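PDB 1JX7: protein YchN, which is of unknown function but assembles into a homohexamer, a dimer of trimers, and belongs to the DsrE/DsrF-like family. Local coordinates for the interface of chains A and B and the interface of chains A and C. Residues are numbered along the deposited sequence; one frame, centred on the assembly and turned at random. Chains: chain A/B/C, Hypothetical protein YCHN.

Contact 1: the interface of chains A and B. Residues chain A 9, 42-44, 85; chain B 16-17, 20, 117.
A salt bridge carries the polar end of this patch, which joins two subunits of the YchN homohexamer in an arrangement that is not an exact two-fold. The guanidinium of A:Arg85 and the carboxylate of B:Glu16 meet tip to tip, nearly coplanar (24° apart), and NH2 gives a hydrogen bond to OE1 at 2.8 Å. That oxygen offers its syn lone pair, the one on the side of OE2, and lies in the guanidinium plane, although the bond is bent at the hydrogen. At the other end, A:Met42 and B:Phe117 cross at about a right angle, the CE methyl touching CE1 of the ring at 3.4 Å; selenomethionine stands in for methionine, whose flexible, unbranched thioether suits this place because its bend at chi3 (-63°) can turn the methyl toward the ring. Between them the amides of A:Asn9 and B:Asn20, short polar groups, face tip to tip, nearly perpendicular, with the two ND2 atoms 3.7 Å apart, a contact and not a bond.

B:Glu16, long enough to bring its carboxylate across from the start of helix 16-31, holds CG anti to the backbone N (chi1 -179°) and runs extended beyond it. An alanine here would remove the carboxylate and would probably leave A:Arg85 without its charged partner in chain B, weakening this end of the interface. Within chain A, A:Asp44 steadies the same guanidinium; arginine suits the place because its flat, many-handed cation can serve two acids, whose like charges it is likely to offset. One guanidinium face rests over the backbone between A:Ser43 and A:Asp44, while NH1 reaches A:Asp44 OD2 at 2.5 Å from above the carboxylate plane.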
ATOM      1  N   ASN A   9      -8.436  -1.056   8.491  1.00 39.88           N
ATOM      2  CA  ASN A   9      -8.627  -0.309   7.245  1.00 39.62           C
ATOM      3  C   ASN A   9      -8.468  -1.218   6.031  1.00 38.55           C
ATOM      4  O   ASN A   9      -9.001  -0.937   4.958  1.00 38.60           O
ATOM      5  CB  ASN A   9      -7.594   0.820   7.154  1.00 48.90           C
ATOM      6  CG  ASN A   9      -7.817   1.914   8.183  1.00 53.08           C
ATOM      7  OD1 ASN A   9      -8.142   1.643   9.341  1.00 55.76           O
ATOM      8  ND2 ASN A   9      -7.625   3.164   7.774  1.00 55.42           N
HETATM    9  N   MSE A  42     -13.139   0.264   9.158  1.00 16.53           N
HETATM   10  CA  MSE A  42     -13.297   1.460   8.334  1.00 16.67           C
HETATM   11  C   MSE A  42     -12.956   1.175   6.877  1.00 15.54           C
HETATM   12  O   MSE A  42     -12.535   0.081   6.524  1.00 14.68           O
HETATM   13  CB  MSE A  42     -12.395   2.595   8.846  1.00 25.13           C
HETATM   14  CG  MSE A  42     -12.735   3.101  10.239  1.00 26.44           C
HETATM   15 SE   MSE A  42     -11.837   4.579  10.685  1.00 27.97          SE
HETATM   16  CE  MSE A  42     -10.159   3.972  10.656  1.00 28.44           C
ATOM     17  N   SER A  43     -13.150   2.194   6.039  1.00 18.24           N
ATOM     18  CA  SER A  43     -12.845   2.123   4.644  1.00 19.15           C
ATOM     19  C   SER A  43     -13.003   0.746   4.008  1.00 18.69           C
ATOM     20  O   SER A  43     -14.053   0.119   4.165  1.00 18.76           O
ATOM     21  CB  SER A  43     -11.441   2.634   4.382  1.00 26.16           C
ATOM     22  OG  SER A  43     -10.481   1.787   4.984  1.00 29.46           O
ATOM     23  N   ASP A  44     -11.991   0.248   3.303  1.00 27.63           N
ATOM     24  CA  ASP A  44     -11.885  -1.092   2.739  1.00 28.28           C
ATOM     25  C   ASP A  44     -12.218  -2.360   3.533  1.00 28.65           C
ATOM     26  O   ASP A  44     -12.815  -3.297   2.973  1.00 29.01           O
ATOM     27  CB  ASP A  44     -10.533  -1.297   2.107  1.00 31.48           C
ATOM     28  CG  ASP A  44     -10.195  -0.220   1.113  1.00 33.47           C
ATOM     29  OD1 ASP A  44      -9.121  -0.321   0.492  1.00 35.09           O
ATOM     30  OD2 ASP A  44     -11.005   0.726   0.955  1.00 36.44           O
ATOM     31  N   ARG A  85     -19.782   1.839  -0.787  1.00 20.66           N
ATOM     32  CA  ARG A  85     -19.508   0.600  -1.501  1.00 20.44           C
ATOM     33  C   ARG A  85     -20.777  -0.230  -1.773  1.00 21.27           C
ATOM     34  O   ARG A  85     -20.702  -1.344  -2.289  1.00 20.70           O
ATOM     35  CB  ARG A  85     -18.461  -0.212  -0.729  1.00 23.32           C
ATOM     36  CG  ARG A  85     -17.580   0.660   0.155  1.00 24.67           C
ATOM     37  CD  ARG A  85     -16.087   0.387   0.077  1.00 23.99           C
ATOM     38  NE  ARG A  85     -15.356   1.431   0.805  1.00 25.08           N
ATOM     39  CZ  ARG A  85     -14.039   1.644   0.723  1.00 25.54           C
ATOM     40  NH1 ARG A  85     -13.281   0.889  -0.063  1.00 26.52           N
ATOM     41  NH2 ARG A  85     -13.483   2.628   1.413  1.00 25.99           N
TER
ATOM     42  N   GLU B  16      -6.901   6.738   1.839  1.00 36.02           N
ATOM     43  CA  GLU B  16      -8.094   7.091   2.599  1.00 36.50           C
ATOM     44  C   GLU B  16      -7.708   7.148   4.084  1.00 36.11           C
ATOM     45  O   GLU B  16      -8.420   7.710   4.919  1.00 35.77           O
ATOM     46  CB  GLU B  16      -9.186   6.038   2.345  1.00 44.12           C
ATOM     47  CG  GLU B  16     -10.505   6.281   3.065  1.00 46.26           C
ATOM     48  CD  GLU B  16     -11.645   5.421   2.523  1.00 48.61           C
ATOM     49  OE1 GLU B  16     -11.381   4.272   2.094  1.00 49.71           O
ATOM     50  OE2 GLU B  16     -12.806   5.886   2.540  1.00 49.46           O
ATOM     51  N   SER B  17      -6.539   6.578   4.372  1.00 33.50           N
ATOM     52  CA  SER B  17      -5.972   6.498   5.715  1.00 32.61           C
ATOM     53  C   SER B  17      -5.786   7.853   6.402  1.00 31.12           C
ATOM     54  O   SER B  17      -6.214   8.033   7.542  1.00 30.47           O
ATOM     55  CB  SER B  17      -4.635   5.767   5.643  1.00 48.17           C
ATOM     56  OG  SER B  17      -4.070   5.614   6.927  1.00 53.49           O
ATOM     57  N   ASN B  20      -9.145   9.333   7.066  1.00 26.97           N
ATOM     58  CA  ASN B  20      -9.846   8.780   8.221  1.00 27.77           C
ATOM     59  C   ASN B  20      -9.231   9.330   9.500  1.00 26.89           C
ATOM     60  O   ASN B  20      -9.926   9.616  10.476  1.00 26.78           O
ATOM     61  CB  ASN B  20      -9.773   7.257   8.216  1.00 29.87           C
ATOM     62  CG  ASN B  20     -10.640   6.639   7.145  1.00 31.51           C
ATOM     63  OD1 ASN B  20     -11.791   7.049   6.948  1.00 31.25           O
ATOM     64  ND2 ASN B  20     -10.104   5.637   6.451  1.00 32.21           N
ATOM     65  N   PHE B 117      -2.325   5.926  12.289  1.00 53.26           N
ATOM     66  CA  PHE B 117      -2.966   5.734  10.990  1.00 56.73           C
ATOM     67  C   PHE B 117      -1.958   5.948   9.858  1.00 58.94           C
ATOM     68  O   PHE B 117      -2.028   7.013   9.203  1.00 59.87           O
ATOM     69  CB  PHE B 117      -4.129   6.710  10.825  1.00 47.27           C
ATOM     70  CG  PHE B 117      -5.310   6.397  11.692  1.00 48.71           C
ATOM     71  CD1 PHE B 117      -6.187   5.379  11.344  1.00 48.89           C
ATOM     72  CD2 PHE B 117      -5.519   7.099  12.872  1.00 49.20           C
ATOM     73  CE1 PHE B 117      -7.267   5.067  12.167  1.00 49.40           C
ATOM     74  CE2 PHE B 117      -6.599   6.792  13.705  1.00 49.18           C
ATOM     75  CZ  PHE B 117      -7.470   5.770  13.354  1.00 49.27           C
ATOM     76  OXT PHE B 117      -1.107   5.055   9.649  1.00 51.11           O
TER

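Contact 2: the interface of chains A and C. Residues chain A 47, 50-53, 87, 90; chain C 47, 50, 83-87, 90.
In both chains Leu50 and Leu90 hold CG anti to the carbonyl carbon, beside the backbone N (chi1 -70° in A:Leu50), and this shared posture sends their branched ends into the interface between the two subunits. The patch belongs to a two-fold symmetric contact of the hexamer, so equivalent residues can meet one another. A:Leu90 and C:Leu90 do so tip to tip, CD1 against CD1 at 3.4 Å. The same CD1 of A:Leu90 also approaches CD1 of C:Leu50 at 4.1 Å, where the two chains cross obliquely. Leucine suits these places because its forked end presents methyl groups on a short, unbranched stem.

A:Leu50 likewise crosses C:Ile87 obliquely, with a CD1-to-CD1 separation of 3.5 Å. The reciprocal pair is looser: CG1 of A:Ile87 lies 4.4 Å from CD1 of C:Leu50. The isoleucines differ in their second torsion, 176° in A:Ile87 but 55° in C:Ile87; as modelled, the terminal methyl is turned differently in the two copies, a difference that at this resolution need not reflect a real asymmetry.

The threonines of the 3-10 helices 43-49 also meet tip to tip, through CG2 of A:Thr47 and CG2 of C:Thr47 at 4.2 Å. With OG1 between the backbone N and the carbonyl carbon, CG2 is left to point at its twin: threonine can show a methyl to the partner while keeping its hydroxyl on another branch.

Along the margin, A:Gly52 and C:Gly86 bring their backbones together without side chains, the carbonyl O of A:Gly52 being 3.8 Å from CA of C:Gly86. A:Gln53 lays its aliphatic stem beside the carbonyl of C:Gly84, while its amide turns back to its own chain, NE2 donating a nearly straight 2.8 Å hydrogen bond to O of A:Leu50.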
ATOM      1  N   THR A  47     -15.944  -4.420   3.394  1.00 12.06           N
ATOM      2  CA  THR A  47     -16.534  -5.429   2.523  1.00 10.23           C
ATOM      3  C   THR A  47     -16.391  -6.796   3.181  1.00 10.37           C
ATOM      4  O   THR A  47     -17.087  -7.746   2.806  1.00  9.60           O
ATOM      5  CB  THR A  47     -15.859  -5.430   1.106  1.00 12.01           C
ATOM      6  OG1 THR A  47     -14.469  -5.750   1.218  1.00 12.40           O
ATOM      7  CG2 THR A  47     -15.983  -4.078   0.449  1.00  9.92           C
ATOM      8  N   LEU A  50     -19.466  -8.977   4.231  1.00 19.64           N
ATOM      9  CA  LEU A  50     -20.411  -9.661   3.358  1.00 19.41           C
ATOM     10  C   LEU A  50     -20.502 -11.127   3.684  1.00 20.19           C
ATOM     11  O   LEU A  50     -19.544 -11.731   4.158  1.00 21.37           O
ATOM     12  CB  LEU A  50     -20.032  -9.482   1.893  1.00 21.75           C
ATOM     13  CG  LEU A  50     -20.239  -8.067   1.360  1.00 21.18           C
ATOM     14  CD1 LEU A  50     -19.815  -8.017  -0.089  1.00 21.53           C
ATOM     15  CD2 LEU A  50     -21.685  -7.654   1.520  1.00 20.02           C
ATOM     16  N   ARG A  51     -21.673 -11.693   3.418  1.00 16.79           N
ATOM     17  CA  ARG A  51     -21.914 -13.105   3.693  1.00 17.04           C
ATOM     18  C   ARG A  51     -21.616 -13.911   2.431  1.00 16.79           C
ATOM     19  O   ARG A  51     -21.553 -13.354   1.331  1.00 17.27           O
ATOM     20  CB  ARG A  51     -23.378 -13.299   4.115  1.00 26.97           C
ATOM     21  CG  ARG A  51     -23.637 -14.616   4.822  1.00 31.31           C
ATOM     22  CD  ARG A  51     -25.078 -15.077   4.688  1.00 32.95           C
ATOM     23  NE  ARG A  51     -25.856 -14.861   5.901  1.00 35.11           N
ATOM     24  CZ  ARG A  51     -26.053 -13.673   6.455  1.00 36.16           C
ATOM     25  NH1 ARG A  51     -25.514 -12.585   5.919  1.00 36.41           N
ATOM     26  NH2 ARG A  51     -26.803 -13.572   7.548  1.00 36.00           N
ATOM     27  N   GLY A  52     -21.414 -15.218   2.590  1.00 23.29           N
ATOM     28  CA  GLY A  52     -21.163 -16.077   1.446  1.00 24.26           C
ATOM     29  C   GLY A  52     -19.729 -16.170   0.950  1.00 25.42           C
ATOM     30  O   GLY A  52     -19.481 -16.657  -0.149  1.00 25.73           O
ATOM     31  N   GLN A  53     -18.782 -15.698   1.762  1.00 32.64           N
ATOM     32  CA  GLN A  53     -17.382 -15.750   1.383  1.00 32.54           C
ATOM     33  C   GLN A  53     -16.974 -17.211   1.317  1.00 33.46           C
ATOM     34  O   GLN A  53     -17.169 -17.970   2.271  1.00 35.33           O
ATOM     35  CB  GLN A  53     -16.520 -15.000   2.410  1.00 14.41           C
ATOM     36  CG  GLN A  53     -16.888 -13.533   2.513  1.00 12.44           C
ATOM     37  CD  GLN A  53     -16.077 -12.778   3.546  1.00 13.38           C
ATOM     38  OE1 GLN A  53     -14.845 -12.804   3.530  1.00 13.70           O
ATOM     39  NE2 GLN A  53     -16.775 -12.084   4.441  1.00 13.76           N
ATOM     40  N   ILE A  87     -22.768  -1.634   0.313  1.00 25.05           N
ATOM     41  CA  ILE A  87     -22.795  -2.805   1.166  1.00 25.49           C
ATOM     42  C   ILE A  87     -23.787  -2.611   2.302  1.00 26.07           C
ATOM     43  O   ILE A  87     -24.167  -3.576   2.966  1.00 24.74           O
ATOM     44  CB  ILE A  87     -21.379  -3.058   1.684  1.00 34.73           C
ATOM     45  CG1 ILE A  87     -20.557  -3.647   0.541  1.00 36.71           C
ATOM     46  CG2 ILE A  87     -21.389  -3.941   2.907  1.00 33.32           C
ATOM     47  CD1 ILE A  87     -19.114  -3.867   0.874  1.00 40.31           C
ATOM     48  N   LEU A  90     -26.800  -4.868   1.879  1.00 23.93           N
ATOM     49  CA  LEU A  90     -26.535  -6.262   1.608  1.00 21.96           C
ATOM     50  C   LEU A  90     -26.600  -7.079   2.889  1.00 21.54           C
ATOM     51  O   LEU A  90     -26.611  -6.528   3.991  1.00 20.47           O
ATOM     52  CB  LEU A  90     -25.160  -6.435   0.955  1.00 17.54           C
ATOM     53  CG  LEU A  90     -25.030  -5.773  -0.415  1.00 16.45           C
ATOM     54  CD1 LEU A  90     -23.770  -6.278  -1.093  1.00 16.64           C
ATOM     55  CD2 LEU A  90     -26.239  -6.102  -1.273  1.00 14.02           C
TER
ATOM     56  N   THR C  47     -14.793  -5.835  -5.907  1.00 16.59           N
ATOM     57  CA  THR C  47     -15.983  -5.301  -5.234  1.00 15.11           C
ATOM     58  C   THR C  47     -16.519  -4.016  -5.892  1.00 13.86           C
ATOM     59  O   THR C  47     -17.613  -3.549  -5.568  1.00 11.77           O
ATOM     60  CB  THR C  47     -15.684  -5.039  -3.741  1.00 20.40           C
ATOM     61  OG1 THR C  47     -14.520  -4.208  -3.629  1.00 21.64           O
ATOM     62  CG2 THR C  47     -15.430  -6.351  -3.005  1.00 19.34           C
ATOM     63  N   LEU C  50     -20.062  -3.981  -7.692  1.00 32.82           N
ATOM     64  CA  LEU C  50     -21.336  -4.079  -6.986  1.00 33.85           C
ATOM     65  C   LEU C  50     -22.256  -2.906  -7.256  1.00 35.63           C
ATOM     66  O   LEU C  50     -21.812  -1.795  -7.538  1.00 36.23           O
ATOM     67  CB  LEU C  50     -21.105  -4.195  -5.476  1.00 17.59           C
ATOM     68  CG  LEU C  50     -20.749  -5.572  -4.942  1.00 15.47           C
ATOM     69  CD1 LEU C  50     -20.563  -5.479  -3.437  1.00 16.15           C
ATOM     70  CD2 LEU C  50     -21.852  -6.557  -5.282  1.00 15.17           C
ATOM     71  N   ASP C  83     -15.540 -15.107  -5.765  1.00 28.47           N
ATOM     72  CA  ASP C  83     -16.020 -16.175  -4.900  1.00 28.33           C
ATOM     73  C   ASP C  83     -15.616 -15.910  -3.453  1.00 28.95           C
ATOM     74  O   ASP C  83     -16.466 -15.800  -2.566  1.00 31.09           O
ATOM     75  CB  ASP C  83     -15.447 -17.530  -5.337  1.00 26.46           C
ATOM     76  CG  ASP C  83     -15.978 -17.991  -6.697  1.00 28.92           C
ATOM     77  OD1 ASP C  83     -16.965 -17.396  -7.192  1.00 29.71           O
ATOM     78  OD2 ASP C  83     -15.416 -18.952  -7.266  1.00 29.48           O
ATOM     79  N   GLY C  84     -14.320 -15.789  -3.225  1.00 17.49           N
ATOM     80  CA  GLY C  84     -13.821 -15.551  -1.875  1.00 16.91           C
ATOM     81  C   GLY C  84     -14.337 -14.320  -1.157  1.00 16.82           C
ATOM     82  O   GLY C  84     -14.137 -14.184   0.052  1.00 16.00           O
ATOM     83  N   ARG C  85     -14.989 -13.409  -1.869  1.00 21.67           N
ATOM     84  CA  ARG C  85     -15.518 -12.208  -1.246  1.00 22.00           C
ATOM     85  C   ARG C  85     -17.033 -12.213  -1.249  1.00 22.41           C
ATOM     86  O   ARG C  85     -17.660 -11.336  -0.657  1.00 23.21           O
ATOM     87  CB  ARG C  85     -15.000 -10.970  -1.959  1.00 16.54           C
ATOM     88  CG  ARG C  85     -13.509 -10.832  -1.888  1.00 14.51           C
ATOM     89  CD  ARG C  85     -12.966 -10.033  -3.048  1.00 14.45           C
ATOM     90  NE  ARG C  85     -11.635 -10.515  -3.397  1.00 14.51           N
ATOM     91  CZ  ARG C  85     -10.511  -9.984  -2.943  1.00 12.86           C
ATOM     92  NH1 ARG C  85     -10.557  -8.929  -2.128  1.00 15.98           N
ATOM     93  NH2 ARG C  85      -9.349 -10.513  -3.287  1.00 11.97           N
ATOM     94  N   GLY C  86     -17.615 -13.211  -1.905  1.00 23.00           N
ATOM     95  CA  GLY C  86     -19.055 -13.313  -1.965  1.00 25.33           C
ATOM     96  C   GLY C  86     -19.683 -12.284  -2.880  1.00 26.20           C
ATOM     97  O   GLY C  86     -20.789 -11.828  -2.627  1.00 28.22           O
ATOM     98  N   ILE C  87     -18.972 -11.915  -3.941  1.00 26.50           N
ATOM     99  CA  ILE C  87     -19.455 -10.935  -4.914  1.00 27.78           C
ATOM    100  C   ILE C  87     -20.065 -11.628  -6.144  1.00 28.89           C
ATOM    101  O   ILE C  87     -20.850 -11.017  -6.876  1.00 29.96           O
ATOM    102  CB  ILE C  87     -18.290  -9.982  -5.376  1.00 25.08           C
ATOM    103  CG1 ILE C  87     -18.221  -8.755  -4.467  1.00 26.73           C
ATOM    104  CG2 ILE C  87     -18.494  -9.522  -6.813  1.00 22.55           C
ATOM    105  CD1 ILE C  87     -18.096  -9.076  -2.994  1.00 27.43           C
ATOM    106  N   LEU C  90     -23.923 -11.999  -5.813  1.00 32.64           N
ATOM    107  CA  LEU C  90     -24.574 -10.706  -5.625  1.00 32.56           C
ATOM    108  C   LEU C  90     -24.812  -9.927  -6.928  1.00 32.51           C
ATOM    109  O   LEU C  90     -24.215 -10.224  -7.968  1.00 32.05           O
ATOM    110  CB  LEU C  90     -23.759  -9.851  -4.643  1.00 21.86           C
ATOM    111  CG  LEU C  90     -23.717 -10.378  -3.198  1.00 19.96           C
ATOM    112  CD1 LEU C  90     -23.100  -9.340  -2.287  1.00 18.96           C
ATOM    113  CD2 LEU C  90     -25.124 -10.707  -2.727  1.00 19.38           C
TER

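About 18 Å separates the centres of contact 1 and contact 2, so chain A meets B and C through neighbouring surfaces. The 3-10 helix 43-49 serves both: its first residues take part in contact 1, and Thr47 lies in contact 2. Arg85 is shared too: the side chain of A:Arg85 acts in contact 1, whereas C:Arg85 offers its backbone carbonyl in contact 2. The patch of contact 1 is partly charged, that of contact 2 mainly apolar. By symmetry alone, contact 1, not an exact two-fold, probably lies within a trimer and the two-fold contact 2 between trimers, consistent with a dimer of trimers.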